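Local coordinates for protein cellulase (Clostridium cellulovorans, PDB 6UI3) that acts as a broad-specificity endoglucanase of glycoside hydrolase subfamily GH5_4, its catalytic barrel domain probably cutting beta-glucan chains of cellulose as part of a larger dockerin-bearing enzyme, at residues S15-V20 against G264-I269; K21-G26 against G298-W303; I103-H108 against T149-R154; D143-D148 against A188-M193. One frame throughout, in Å; residues are numbered along the deposited sequence. Where two conformers were deposited one is given.

Interaction 1: S15-V20 against G264-I269; sequences SAMDLV and GIPVII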
loop_
_atom_site.group_PDB
_atom_site.type_symbol
_atom_site.label_atom_id
_atom_site.label_comp_id
_atom_site.label_asym_id
_atom_site.label_seq_id
_atom_site.Cartn_x
_atom_site.Cartn_y
_atom_site.Cartn_z
ATOM N N SER A 15 -1.044 -4.458 -19.818
ATOM C CA SER A 15 -0.358 -3.206 -19.567
ATOM C C SER A 15 -0.622 -2.770 -18.126
ATOM O O SER A 15 -1.613 -3.159 -17.497
ATOM C CB SER A 15 -0.890 -2.143 -20.518
ATOM O OG SER A 15 -2.239 -1.874 -20.206
ATOM N N ALA A 16 0.276 -1.940 -17.598
ATOM C CA ALA A 16 0.059 -1.397 -16.261
ATOM C C ALA A 16 -1.284 -0.686 -16.175
ATOM O O ALA A 16 -1.991 -0.800 -15.170
ATOM C CB ALA A 16 1.183 -0.435 -15.874
ATOM N N MET A 17 -1.663 0.051 -17.218
ATOM C CA MET A 17 -2.951 0.739 -17.187
ATOM C C MET A 17 -4.107 -0.253 -17.065
ATOM O O MET A 17 -5.035 -0.030 -16.282
ATOM C CB MET A 17 -3.112 1.626 -18.422
ATOM C CG MET A 17 -2.143 2.814 -18.470
ATOM S SD MET A 17 -2.492 4.132 -17.281
ATOM C CE MET A 17 -3.749 5.042 -18.171
ATOM N N ASP A 18 -4.063 -1.363 -17.818
ATOM C CA ASP A 18 -5.149 -2.340 -17.735
ATOM C C ASP A 18 -5.151 -3.071 -16.394
ATOM O O ASP A 18 -6.215 -3.381 -15.847
ATOM C CB ASP A 18 -5.044 -3.360 -18.871
ATOM C CG ASP A 18 -5.739 -2.924 -20.153
ATOM O OD1 ASP A 18 -6.486 -1.918 -20.156
ATOM O OD2 ASP A 18 -5.547 -3.636 -21.164
ATOM N N LEU A 19 -3.973 -3.379 -15.853
ATOM C CA LEU A 19 -3.909 -4.052 -14.558
ATOM C C LEU A 19 -4.510 -3.161 -13.481
ATOM O O LEU A 19 -5.372 -3.592 -12.700
ATOM C CB LEU A 19 -2.457 -4.431 -14.261
ATOM C CG LEU A 19 -2.058 -5.473 -13.203
ATOM C CD1 LEU A 19 -2.535 -5.084 -11.801
ATOM C CD2 LEU A 19 -2.509 -6.877 -13.637
ATOM N N VAL A 20 -4.083 -1.902 -13.440
ATOM C CA VAL A 20 -4.581 -0.980 -12.421
ATOM C C VAL A 20 -6.090 -0.800 -12.551
ATOM O O VAL A 20 -6.808 -0.747 -11.540
ATOM C CB VAL A 20 -3.804 0.347 -12.443
ATOM C CG1 VAL A 20 -4.454 1.386 -11.527
ATOM C CG2 VAL A 20 -2.343 0.097 -11.993
ATOM N N GLY A 264 0.512 8.567 -19.011
ATOM C CA GLY A 264 0.479 7.130 -19.204
ATOM C C GLY A 264 0.992 6.302 -18.055
ATOM O O GLY A 264 1.249 5.112 -18.248
ATOM N N ILE A 265 1.143 6.880 -16.866
ATOM C CA ILE A 265 1.643 6.168 -15.691
ATOM C C ILE A 265 0.524 6.120 -14.660
ATOM O O ILE A 265 0.102 7.170 -14.150
ATOM C CB ILE A 265 2.901 6.844 -15.132
ATOM C CG1 ILE A 265 3.991 6.869 -16.212
ATOM C CG2 ILE A 265 3.375 6.096 -13.884
ATOM C CD1 ILE A 265 5.233 7.643 -15.824
ATOM N N PRO A 266 -0.005 4.944 -14.339
ATOM C CA PRO A 266 -1.111 4.891 -13.382
ATOM C C PRO A 266 -0.650 5.175 -11.965
ATOM O O PRO A 266 0.527 5.015 -11.623
ATOM C CB PRO A 266 -1.623 3.456 -13.522
ATOM C CG PRO A 266 -0.455 2.678 -14.003
ATOM C CD PRO A 266 0.362 3.611 -14.849
ATOM N N VAL A 267 -1.611 5.572 -11.129
ATOM C CA VAL A 267 -1.400 5.850 -9.709
ATOM C C VAL A 267 -2.326 4.955 -8.894
ATOM O O VAL A 267 -3.509 4.805 -9.220
ATOM C CB VAL A 267 -1.675 7.339 -9.392
ATOM C CG1 VAL A 267 -1.521 7.631 -7.914
ATOM C CG2 VAL A 267 -0.759 8.251 -10.207
ATOM N N ILE A 268 -1.787 4.375 -7.822
ATOM C CA ILE A 268 -2.556 3.605 -6.844
ATOM C C ILE A 268 -2.507 4.357 -5.521
ATOM O O ILE A 268 -1.421 4.708 -5.045
ATOM C CB ILE A 268 -1.974 2.189 -6.692
ATOM C CG1 ILE A 268 -2.161 1.393 -7.988
ATOM C CG2 ILE A 268 -2.620 1.463 -5.536
ATOM C CD1 ILE A 268 -1.258 0.184 -8.113
ATOM N N ILE A 269 -3.672 4.610 -4.933
ATOM C CA ILE A 269 -3.744 5.130 -3.565
ATOM C C ILE A 269 -3.625 3.922 -2.637
ATOM O O ILE A 269 -4.626 3.300 -2.235
ATOM C CB ILE A 269 -5.009 5.963 -3.319
ATOM C CG1 ILE A 269 -5.150 7.082 -4.356
ATOM C CG2 ILE A 269 -4.993 6.526 -1.902
ATOM C CD1 ILE A 269 -4.042 8.076 -4.385
#

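Interaction 2: K21-G26 against G298-W303; sequences KDMKIG and GMPCLW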
loop_
_atom_site.group_PDB
_atom_site.type_symbol
_atom_site.label_atom_id
_atom_site.label_comp_id
_atom_site.label_asym_id
_atom_site.label_seq_id
_atom_site.Cartn_x
_atom_site.Cartn_y
_atom_site.Cartn_z
ATOM N N LYS A 21 -6.595 -0.728 -13.783
ATOM C CA LYS A 21 -8.033 -0.595 -13.994
ATOM C C LYS A 21 -8.801 -1.753 -13.372
ATOM O O LYS A 21 -9.947 -1.574 -12.942
ATOM C CB LYS A 21 -8.305 -0.505 -15.497
ATOM C CG LYS A 21 -9.778 -0.417 -15.882
ATOM C CD LYS A 21 -9.959 -0.016 -17.354
ATOM C CE LYS A 21 -9.396 -1.048 -18.344
ATOM N NZ LYS A 21 -10.231 -2.283 -18.480
ATOM N N ASP A 22 -8.195 -2.944 -13.315
ATOM C CA ASP A 22 -8.865 -4.137 -12.803
ATOM C C ASP A 22 -8.825 -4.257 -11.279
ATOM O O ASP A 22 -9.490 -5.145 -10.737
ATOM C CB ASP A 22 -8.222 -5.382 -13.434
ATOM C CG ASP A 22 -9.095 -6.607 -13.328
ATOM O OD1 ASP A 22 -10.278 -6.523 -13.696
ATOM O OD2 ASP A 22 -8.576 -7.656 -12.895
ATOM N N MET A 23 -8.097 -3.383 -10.570
ATOM C CA MET A 23 -7.868 -3.576 -9.132
ATOM C C MET A 23 -9.081 -3.241 -8.262
ATOM O O MET A 23 -9.283 -3.879 -7.220
ATOM C CB MET A 23 -6.658 -2.753 -8.695
ATOM C CG MET A 23 -5.355 -3.340 -9.160
ATOM S SD MET A 23 -3.904 -2.343 -8.809
ATOM C CE MET A 23 -3.820 -2.421 -7.030
ATOM N N LYS A 24 -9.852 -2.235 -8.621
ATOM C CA LYS A 24 -11.170 -1.890 -7.972
ATOM C C LYS A 24 -10.958 -1.416 -6.527
ATOM O O LYS A 24 -10.065 -0.593 -6.280
ATOM C CB LYS A 24 -12.173 -2.993 -8.163
ATOM C CG LYS A 24 -12.288 -3.420 -9.621
ATOM C CD LYS A 24 -13.368 -4.461 -9.835
ATOM C CE LYS A 24 -13.321 -5.036 -11.244
ATOM N NZ LYS A 24 -12.215 -6.020 -11.415
ATOM N N ILE A 25 -11.788 -1.857 -5.556
ATOM C CA ILE A 25 -11.784 -1.404 -4.160
ATOM C C ILE A 25 -10.825 -2.270 -3.349
ATOM O O ILE A 25 -10.885 -3.505 -3.456
ATOM C CB ILE A 25 -13.218 -1.511 -3.588
ATOM C CG1 ILE A 25 -14.212 -0.735 -4.460
ATOM C CG2 ILE A 25 -13.269 -1.038 -2.135
ATOM C CD1 ILE A 25 -15.662 -0.954 -4.086
ATOM N N GLY A 26 -10.004 -1.663 -2.491
ATOM C CA GLY A 26 -8.993 -2.400 -1.767
ATOM C C GLY A 26 -8.896 -2.083 -0.281
ATOM O O GLY A 26 -9.615 -1.236 0.263
ATOM N N GLY A 298 -8.895 7.003 -12.441
ATOM C CA GLY A 298 -8.435 5.630 -12.556
ATOM C C GLY A 298 -7.549 5.148 -11.429
ATOM O O GLY A 298 -6.759 4.218 -11.634
ATOM N N MET A 299 -7.683 5.725 -10.232
ATOM C CA MET A 299 -6.812 5.375 -9.126
ATOM C C MET A 299 -7.532 4.483 -8.128
ATOM O O MET A 299 -8.465 4.954 -7.451
ATOM C CB MET A 299 -6.320 6.648 -8.442
ATOM C CG MET A 299 -5.661 7.590 -9.424
ATOM S SD MET A 299 -5.104 9.126 -8.692
ATOM C CE MET A 299 -4.579 10.060 -10.105
ATOM N N PRO A 300 -7.138 3.223 -7.977
ATOM C CA PRO A 300 -7.742 2.400 -6.926
ATOM C C PRO A 300 -7.352 2.919 -5.552
ATOM O O PRO A 300 -6.259 3.465 -5.354
ATOM C CB PRO A 300 -7.168 0.998 -7.168
ATOM C CG PRO A 300 -6.171 1.119 -8.206
ATOM C CD PRO A 300 -6.140 2.490 -8.772
ATOM N N CYS A 301 -8.276 2.760 -4.599
ATOM C CA CYS A 301 -8.109 3.212 -3.225
ATOM C C CYS A 301 -8.122 2.023 -2.276
ATOM O O CYS A 301 -9.021 1.183 -2.340
ATOM C CB CYS A 301 -9.232 4.167 -2.824
ATOM S SG CYS A 301 -9.262 5.700 -3.769
ATOM N N LEU A 302 -7.123 1.954 -1.408
ATOM C CA LEU A 302 -6.983 0.867 -0.448
ATOM C C LEU A 302 -7.085 1.421 0.968
ATOM O O LEU A 302 -6.193 2.141 1.420
ATOM C CB LEU A 302 -5.641 0.166 -0.652
ATOM C CG LEU A 302 -5.450 -0.666 -1.915
ATOM C CD1 LEU A 302 -5.547 0.041 -3.198
ATOM C CD2 LEU A 302 -4.083 -1.347 -1.846
ATOM N N TRP A 303 -8.163 1.089 1.672
ATOM C CA TRP A 303 -8.365 1.558 3.039
ATOM C C TRP A 303 -7.349 0.917 3.982
ATOM O O TRP A 303 -7.088 -0.283 3.912
ATOM C CB TRP A 303 -9.794 1.216 3.488
ATOM C CG TRP A 303 -10.143 1.697 4.889
ATOM C CD1 TRP A 303 -9.785 1.101 6.055
ATOM C CD2 TRP A 303 -10.934 2.836 5.255
ATOM N NE1 TRP A 303 -10.269 1.814 7.118
ATOM C CE2 TRP A 303 -10.994 2.873 6.661
ATOM C CE3 TRP A 303 -11.586 3.830 4.534
ATOM C CZ2 TRP A 303 -11.685 3.857 7.351
ATOM C CZ3 TRP A 303 -12.287 4.797 5.225
ATOM C CH2 TRP A 303 -12.336 4.791 6.619
HETATM O O HOH W 1 -10.905 2.006 -5.534
#

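Interaction 3: I103-H108 against T149-R154; sequences IVNIHH and TINQPR. Unlike the reference sequence in segment 149-154: Q152 (reference Glu).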
loop_
_atom_site.group_PDB
_atom_site.type_symbol
_atom_site.label_atom_id
_atom_site.label_comp_id
_atom_site.label_asym_id
_atom_site.label_seq_id
_atom_site.Cartn_x
_atom_site.Cartn_y
_atom_site.Cartn_z
ATOM N N ILE A 103 -0.771 -7.336 -2.723
ATOM C CA ILE A 103 0.421 -6.488 -2.834
ATOM C C ILE A 103 1.335 -6.842 -1.671
ATOM O O ILE A 103 0.903 -6.794 -0.516
ATOM C CB ILE A 103 0.059 -4.990 -2.792
ATOM C CG1 ILE A 103 -0.819 -4.602 -3.986
ATOM C CG2 ILE A 103 1.326 -4.123 -2.745
ATOM C CD1 ILE A 103 -1.628 -3.342 -3.765
ATOM N N VAL A 104 2.599 -7.172 -1.959
ATOM C CA VAL A 104 3.626 -7.411 -0.945
ATOM C C VAL A 104 4.678 -6.312 -1.053
ATOM O O VAL A 104 5.052 -5.908 -2.156
ATOM C CB VAL A 104 4.270 -8.797 -1.146
ATOM C CG1 VAL A 104 5.477 -8.989 -0.217
ATOM C CG2 VAL A 104 3.285 -9.909 -0.896
ATOM N N ASN A 105 5.176 -5.843 0.096
ATOM C CA ASN A 105 6.116 -4.731 0.116
ATOM C C ASN A 105 7.242 -5.007 1.117
ATOM O O ASN A 105 7.388 -6.109 1.642
ATOM C CB ASN A 105 5.381 -3.410 0.406
ATOM C CG ASN A 105 4.910 -3.284 1.845
ATOM O OD1 ASN A 105 5.166 -4.156 2.678
ATOM N ND2 ASN A 105 4.195 -2.190 2.142
ATOM N N ILE A 106 8.067 -3.976 1.327
ATOM C CA ILE A 106 8.945 -3.828 2.482
ATOM C C ILE A 106 8.386 -2.667 3.290
ATOM O O ILE A 106 8.188 -1.579 2.742
ATOM C CB ILE A 106 10.398 -3.541 2.043
ATOM C CG1 ILE A 106 10.958 -4.697 1.202
ATOM C CG2 ILE A 106 11.266 -3.249 3.270
ATOM C CD1 ILE A 106 12.385 -4.474 0.709
ATOM N N HIS A 107 8.142 -2.888 4.582
ATOM C CA HIS A 107 7.339 -1.960 5.391
ATOM C C HIS A 107 7.945 -1.895 6.784
ATOM O O HIS A 107 7.959 -2.883 7.518
ATOM C CB HIS A 107 5.897 -2.485 5.430
ATOM C CG HIS A 107 4.842 -1.483 5.773
ATOM N ND1 HIS A 107 3.790 -1.213 4.922
ATOM C CD2 HIS A 107 4.635 -0.755 6.890
ATOM C CE1 HIS A 107 2.988 -0.345 5.511
ATOM N NE2 HIS A 107 3.475 -0.050 6.699
ATOM N N HIS A 108 8.482 -0.737 7.142
ATOM C CA HIS A 108 9.098 -0.486 8.440
ATOM C C HIS A 108 10.412 -1.239 8.675
ATOM O O HIS A 108 10.869 -1.285 9.819
ATOM C CB HIS A 108 8.187 -0.748 9.649
ATOM C CG HIS A 108 6.903 0.023 9.658
ATOM N ND1 HIS A 108 6.774 1.288 9.122
ATOM C CD2 HIS A 108 5.694 -0.295 10.176
ATOM C CE1 HIS A 108 5.528 1.703 9.287
ATOM N NE2 HIS A 108 4.855 0.767 9.935
ATOM N N THR A 149 7.829 -1.379 -3.769
ATOM C CA THR A 149 9.270 -1.523 -3.514
ATOM C C THR A 149 9.698 -1.114 -2.099
ATOM O O THR A 149 10.706 -1.618 -1.588
ATOM C CB THR A 149 10.096 -0.704 -4.516
ATOM O OG1 THR A 149 9.768 0.685 -4.346
ATOM C CG2 THR A 149 9.893 -1.160 -5.956
ATOM N N ILE A 150 8.991 -0.169 -1.485
ATOM C CA ILE A 150 9.269 0.314 -0.128
ATOM C C ILE A 150 8.038 1.109 0.292
ATOM O O ILE A 150 7.461 1.820 -0.522
ATOM C CB ILE A 150 10.586 1.118 -0.060
ATOM C CG1 ILE A 150 10.905 1.546 1.379
ATOM C CG2 ILE A 150 10.560 2.309 -1.016
ATOM C CD1 ILE A 150 11.152 0.412 2.370
ATOM N N ASN A 151 7.626 1.004 1.549
ATOM C CA ASN A 151 6.362 1.600 2.009
ATOM C C ASN A 151 6.394 3.133 2.021
ATOM O O ASN A 151 5.764 3.781 1.179
ATOM C CB ASN A 151 6.038 1.017 3.386
ATOM C CG ASN A 151 4.894 1.708 4.043
ATOM O OD1 ASN A 151 3.826 1.846 3.426
ATOM N ND2 ASN A 151 5.083 2.166 5.264
ATOM N N GLN A 152 7.093 3.727 2.989
ATOM C CA GLN A 152 7.117 5.180 3.211
ATOM C C GLN A 152 8.561 5.636 3.372
ATOM O O GLN A 152 9.010 6.009 4.468
ATOM C CB GLN A 152 6.214 5.582 4.378
ATOM C CG GLN A 152 4.742 5.492 3.951
ATOM C CD GLN A 152 3.709 5.774 5.004
ATOM O OE1 GLN A 152 2.529 5.938 4.686
ATOM N NE2 GLN A 152 4.114 5.823 6.242
ATOM N N PRO A 153 9.323 5.599 2.279
ATOM C CA PRO A 153 10.762 5.887 2.352
ATOM C C PRO A 153 11.028 7.326 2.753
ATOM O O PRO A 153 10.417 8.256 2.216
ATOM C CB PRO A 153 11.245 5.634 0.916
ATOM C CG PRO A 153 10.013 5.876 0.064
ATOM C CD PRO A 153 8.874 5.348 0.897
ATOM N N ARG A 154 11.984 7.514 3.655
ATOM C CA ARG A 154 12.232 8.850 4.175
ATOM C C ARG A 154 13.581 8.886 4.875
ATOM O O ARG A 154 14.239 7.861 5.069
ATOM C CB ARG A 154 11.108 9.273 5.135
ATOM C CG ARG A 154 10.978 8.390 6.352
ATOM C CD ARG A 154 9.770 8.811 7.140
ATOM N NE ARG A 154 9.501 8.106 8.375
ATOM C CZ ARG A 154 8.797 6.986 8.458
ATOM N NH1 ARG A 154 8.359 6.378 7.372
ATOM N NH2 ARG A 154 8.536 6.476 9.650
#

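Interaction 4: D143-D148 against A188-M193; sequences DKLIFD and AKRLIM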
loop_
_atom_site.group_PDB
_atom_site.type_symbol
_atom_site.label_atom_id
_atom_site.label_comp_id
_atom_site.label_asym_id
_atom_site.label_seq_id
_atom_site.Cartn_x
_atom_site.Cartn_y
_atom_site.Cartn_z
ATOM N N ASP A 143 -0.279 -12.746 -12.187
ATOM C CA ASP A 143 -0.285 -11.295 -12.278
ATOM C C ASP A 143 -1.161 -10.623 -11.236
ATOM O O ASP A 143 -1.166 -9.391 -11.170
ATOM C CB ASP A 143 -0.669 -10.832 -13.695
ATOM C CG ASP A 143 -2.056 -11.265 -14.131
ATOM O OD1 ASP A 143 -2.892 -11.657 -13.291
ATOM O OD2 ASP A 143 -2.329 -11.202 -15.351
ATOM N N LYS A 144 -1.870 -11.374 -10.404
ATOM C CA LYS A 144 -2.591 -10.750 -9.300
ATOM C C LYS A 144 -1.696 -10.467 -8.100
ATOM O O LYS A 144 -2.121 -9.748 -7.194
ATOM C CB LYS A 144 -3.824 -11.560 -8.933
ATOM C CG LYS A 144 -4.907 -11.420 -10.012
ATOM C CD LYS A 144 -6.299 -11.593 -9.464
ATOM C CE LYS A 144 -7.344 -11.334 -10.532
ATOM N NZ LYS A 144 -7.338 -12.402 -11.556
ATOM N N LEU A 145 -0.461 -10.955 -8.098
ATOM C CA LEU A 145 0.541 -10.560 -7.116
ATOM C C LEU A 145 1.325 -9.364 -7.648
ATOM O O LEU A 145 1.909 -9.425 -8.734
ATOM C CB LEU A 145 1.483 -11.724 -6.825
ATOM C CG LEU A 145 2.655 -11.414 -5.878
ATOM C CD1 LEU A 145 2.170 -11.012 -4.505
ATOM C CD2 LEU A 145 3.560 -12.631 -5.782
ATOM N N ILE A 146 1.357 -8.293 -6.864
ATOM C CA ILE A 146 1.995 -7.025 -7.196
ATOM C C ILE A 146 3.059 -6.750 -6.135
ATOM O O ILE A 146 2.854 -7.079 -4.963
ATOM C CB ILE A 146 0.924 -5.913 -7.165
ATOM C CG1 ILE A 146 -0.181 -6.169 -8.196
ATOM C CG2 ILE A 146 1.572 -4.523 -7.330
ATOM C CD1 ILE A 146 -1.424 -5.316 -7.975
ATOM N N PHE A 147 4.184 -6.151 -6.527
ATOM C CA PHE A 147 5.236 -5.761 -5.589
ATOM C C PHE A 147 5.249 -4.243 -5.411
ATOM O O PHE A 147 5.020 -3.502 -6.371
ATOM C CB PHE A 147 6.605 -6.198 -6.122
ATOM C CG PHE A 147 6.804 -7.697 -6.241
ATOM C CD1 PHE A 147 6.075 -8.602 -5.478
ATOM C CD2 PHE A 147 7.762 -8.197 -7.118
ATOM C CE1 PHE A 147 6.314 -9.983 -5.587
ATOM C CE2 PHE A 147 7.994 -9.561 -7.225
ATOM C CZ PHE A 147 7.269 -10.447 -6.468
ATOM N N ASP A 148 5.546 -3.784 -4.194
ATOM C CA ASP A 148 5.583 -2.366 -3.797
ATOM C C ASP A 148 6.946 -2.166 -3.143
ATOM O O ASP A 148 7.231 -2.772 -2.111
ATOM C CB ASP A 148 4.377 -2.138 -2.868
ATOM C CG ASP A 148 4.372 -0.811 -2.106
ATOM O OD1 ASP A 148 5.267 0.050 -2.283
ATOM O OD2 ASP A 148 3.397 -0.639 -1.301
ATOM N N ALA A 188 9.144 -10.599 -14.926
ATOM C CA ALA A 188 9.444 -9.716 -16.050
ATOM C C ALA A 188 8.200 -8.960 -16.522
ATOM O O ALA A 188 8.343 -7.957 -17.223
ATOM C CB ALA A 188 10.094 -10.485 -17.201
ATOM N N LYS A 189 6.995 -9.408 -16.139
ATOM C CA LYS A 189 5.728 -8.859 -16.623
ATOM C C LYS A 189 4.805 -8.402 -15.493
ATOM O O LYS A 189 3.665 -7.991 -15.754
ATOM C CB LYS A 189 5.005 -9.901 -17.475
ATOM C CG LYS A 189 5.701 -10.207 -18.779
ATOM C CD LYS A 189 4.900 -11.222 -19.579
ATOM C CE LYS A 189 5.605 -11.609 -20.869
ATOM N NZ LYS A 189 4.824 -12.617 -21.643
ATOM N N ARG A 190 5.276 -8.444 -14.257
ATOM C CA ARG A 190 4.474 -8.132 -13.081
ATOM C C ARG A 190 4.406 -6.623 -12.846
ATOM O O ARG A 190 5.401 -5.920 -13.013
ATOM C CB ARG A 190 5.183 -8.776 -11.876
ATOM C CG ARG A 190 4.435 -8.665 -10.575
ATOM C CD ARG A 190 5.083 -9.444 -9.423
ATOM N NE ARG A 190 5.485 -10.814 -9.756
ATOM C CZ ARG A 190 4.651 -11.812 -10.037
ATOM N NH1 ARG A 190 3.335 -11.632 -10.028
ATOM N NH2 ARG A 190 5.144 -12.997 -10.369
ATOM N N LEU A 191 3.249 -6.125 -12.402
ATOM C CA LEU A 191 3.184 -4.721 -11.995
ATOM C C LEU A 191 4.048 -4.489 -10.753
ATOM O O LEU A 191 3.993 -5.254 -9.778
ATOM C CB LEU A 191 1.745 -4.303 -11.708
ATOM C CG LEU A 191 1.576 -2.828 -11.358
ATOM C CD1 LEU A 191 1.813 -1.930 -12.554
ATOM C CD2 LEU A 191 0.197 -2.527 -10.773
ATOM N N ILE A 192 4.848 -3.423 -10.788
ATOM C CA ILE A 192 5.624 -2.967 -9.640
ATOM C C ILE A 192 5.190 -1.547 -9.289
ATOM O O ILE A 192 5.094 -0.681 -10.170
ATOM C CB ILE A 192 7.141 -3.022 -9.910
ATOM C CG1 ILE A 192 7.571 -4.444 -10.285
ATOM C CG2 ILE A 192 7.916 -2.528 -8.684
ATOM C CD1 ILE A 192 8.965 -4.538 -10.888
ATOM N N MET A 193 4.927 -1.320 -8.012
ATOM C CA MET A 193 4.562 -0.016 -7.470
ATOM C C MET A 193 5.805 0.663 -6.902
ATOM O O MET A 193 6.589 0.028 -6.181
ATOM C CB MET A 193 3.540 -0.174 -6.342
ATOM C CG MET A 193 2.211 -0.755 -6.798
ATOM S SD MET A 193 1.124 -1.292 -5.458
ATOM C CE MET A 193 0.910 0.233 -4.549
HETATM O O HOH W 2 1.142 -7.987 -12.247
#

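Interaction 1: S15-V20 against G264-I269
S15 caps helix 16-21, of which 16-20 make up nearly all, while 264-269 run from the end of helix 243-261 into strand 267-272; the two backbones come closest at M17 and P266, whose CA atoms lie 5.9 Å apart. As N-cap, S15 accepts at OG from D18 N at 3.0 Å. G264, at positive phi, closes the preceding helix 243-261 as the C-prime residue of a Schellman motif in which G264 N and I265 N turn back to V261 O and F260 O. The side chains then meet around the P266 ring, which is touched by A16, M17 and V20 of the helix. V20 crosses it obliquely, and its CG2, anti to the carbonyl carbon, reaches P266 CB at 3.8 Å. That methyl also touches the tip of I268, 4.0 Å from V20 CG2 to I268 CD1. A16 adds its CB, 4.0 Å from P266 CG. The M17 chain bends at chi2 and chi3, bringing SD to 3.8 Å from P266 CD at the solvent-exposed margin. The side-chain contacts across the segments are apolar. A16 also rests on L191 and N216, and V20 on P300, so the short helix spans the starts of several strands. Such an N-terminal helix lying across the strand beginnings, the end away from the active site, closes the bottom of a TIM barrel.

Interaction 2: K21-G26 against G298-W303
Parallel strand pairing, with one apolar contact ahead of it, joins residues 21-26 to 298-303 where the first strand of the barrel, 25-29, meets the last, 301-305. Two backbone bonds alternate across the pair: G26 N donates to C301 O at 3.0 Å, in the carbonyl plane, and W303 N donates to G26 O at 3.1 Å from well above that carbonyl's plane. One residue thus bridges two on the neighbouring strand, the ladder expected of parallel strands, and this seam closes the eight-stranded (β/α)8 barrel. Having no side chain, G26 lets the strands draw together to 4.1 Å between G26 CA and L302 CA, and L302 CG sits 3.9 Å from G26 CA. Before the ladder begins, a water takes over, donating to K24 O at 2.8 Å and accepting from C301 N at 2.9 Å. M23 comes at the P300 ring obliquely, its CB 3.9 Å from P300 CG. K24 leaves the helix with positive phi, its CB directed away from 298-303, and the chain folds back so that NZ meets both D22 O and, in a salt bridge, D22 OD1 at 3.0 Å. The W303 indole bonds elsewhere, its NE1 to L316 O, and its ring is edge-to-face with F272.

Interaction 3: I103-H108 against T149-R154
The amide of N151 lies flat on the imidazole of H107, the two planes only 13° apart. N151 points its CG anti to the backbone N (chi1 171°), which lays the whole side chain along one ring face: CB makes a CH-pi contact 3.8 Å from the H107 ring centroid, and ND2 hovers toward the rim, 3.1 Å from H107 NE2. That approach is stacking, since the N-H groups do not aim at the ring nitrogen; the polar atoms of N151 are bonded elsewhere, OD1 to R64 NH2 and ND2 to Q112 OE1. H107 is itself fixed in rotation by N105, whose ND2 donates to H107 ND1 at 3.0 Å, nearly in the plane of the ring. ND1 being an acceptor here, the proton of a neutral H107 would probably sit on NE2. N105 holds its CG in the crowded position between backbone N and carbonyl carbon, and its OD1 is taken by V67 N. H107 turns its CD2 edge onto the face of H108, a T-shaped arrangement with CD2 3.3 Å above the H108 plane. Alongside the stack, N151 N donates to I106 O at 2.9 Å, almost along the C=O axis but bent at the hydrogen (130°), and I150 CD1 tucks against I106 CG2 at 3.8 Å. Q152, Glu in the reference sequence, bonds through OE1 to H222 ND1. With Glu there, 151-153 read Asn-Glu-Pro, the family 5 signature whose Glu is the acid/base in relatives, here next to the segment that follows the third strand.

Interaction 4: D143-D148 against A188-M193
R190 leaves its backbone with CG anti to N (chi1 -175°) and crosses to residues 143-148 in a chain that bends only at chi3. CB makes no close contact with that segment; from it CG reaches to 3.2 Å from L145 O. CD stands over the centre of the F147 ring, 3.7 Å from its centroid in a CH-pi contact, and NE runs on past the ring toward F147 CZ. At the tip, NH1 donates to L145 O at 2.9 Å, the acceptor lying close to the guanidinium plane though NH1 approaches above the carbonyl plane. The group is gripped further by N187 OD1 at NE, S142 O at NH1 and Y141 O at NH2, which fixes its rotation, and L145 CD2 lies over one of its faces. These acceptors are neutral oxygens, consistent with a buried charge balanced by dipoles rather than by a salt bridge. Beyond R190 the strands take over. M193 N donates to F147 O at 2.7 Å, nearly straight at 176°, whereas the bond from F147 N to L191 O is weak. At the opposite end a water links D143 O to L191 N, where the strands have not yet closed. On the face carrying I146 and L191, I146 CG2 touches M193 SD at 3.8 Å. D148 packs its CB on M193 CB, 4.1 Å away, with its carboxylate held by R64. F147 and I192 turn to the other side and meet helix 163-182, the helix between their strands. This is one β-α-β crossover of the TIM barrel, its two parallel strands, 145-148 and 192-195, being neighbours in the sheet.

All four contacts belong to one closed barrel and are largely buried; interaction 1 alone has fully exposed residues among those touching, M17 and G264. Interactions 2 and 4 are strand pairings, at the closing seam and between adjacent strands; both use backbone bonds and a water, and interaction 4 adds a buried arginine. Interaction 1, apolar in its side chains, touches both: V20 packs on P300 and on L191, and I269 bonds to P300 and L302 through the backbone. Interaction 3 lies just past the C-terminal ends of neighbouring strands 101-105 and 145-148, the second shared with interaction 4. There the chemistry turns polar, with stacked amide and imidazole, as befits the active-site end, against the hydrocarbon floor of interaction 1.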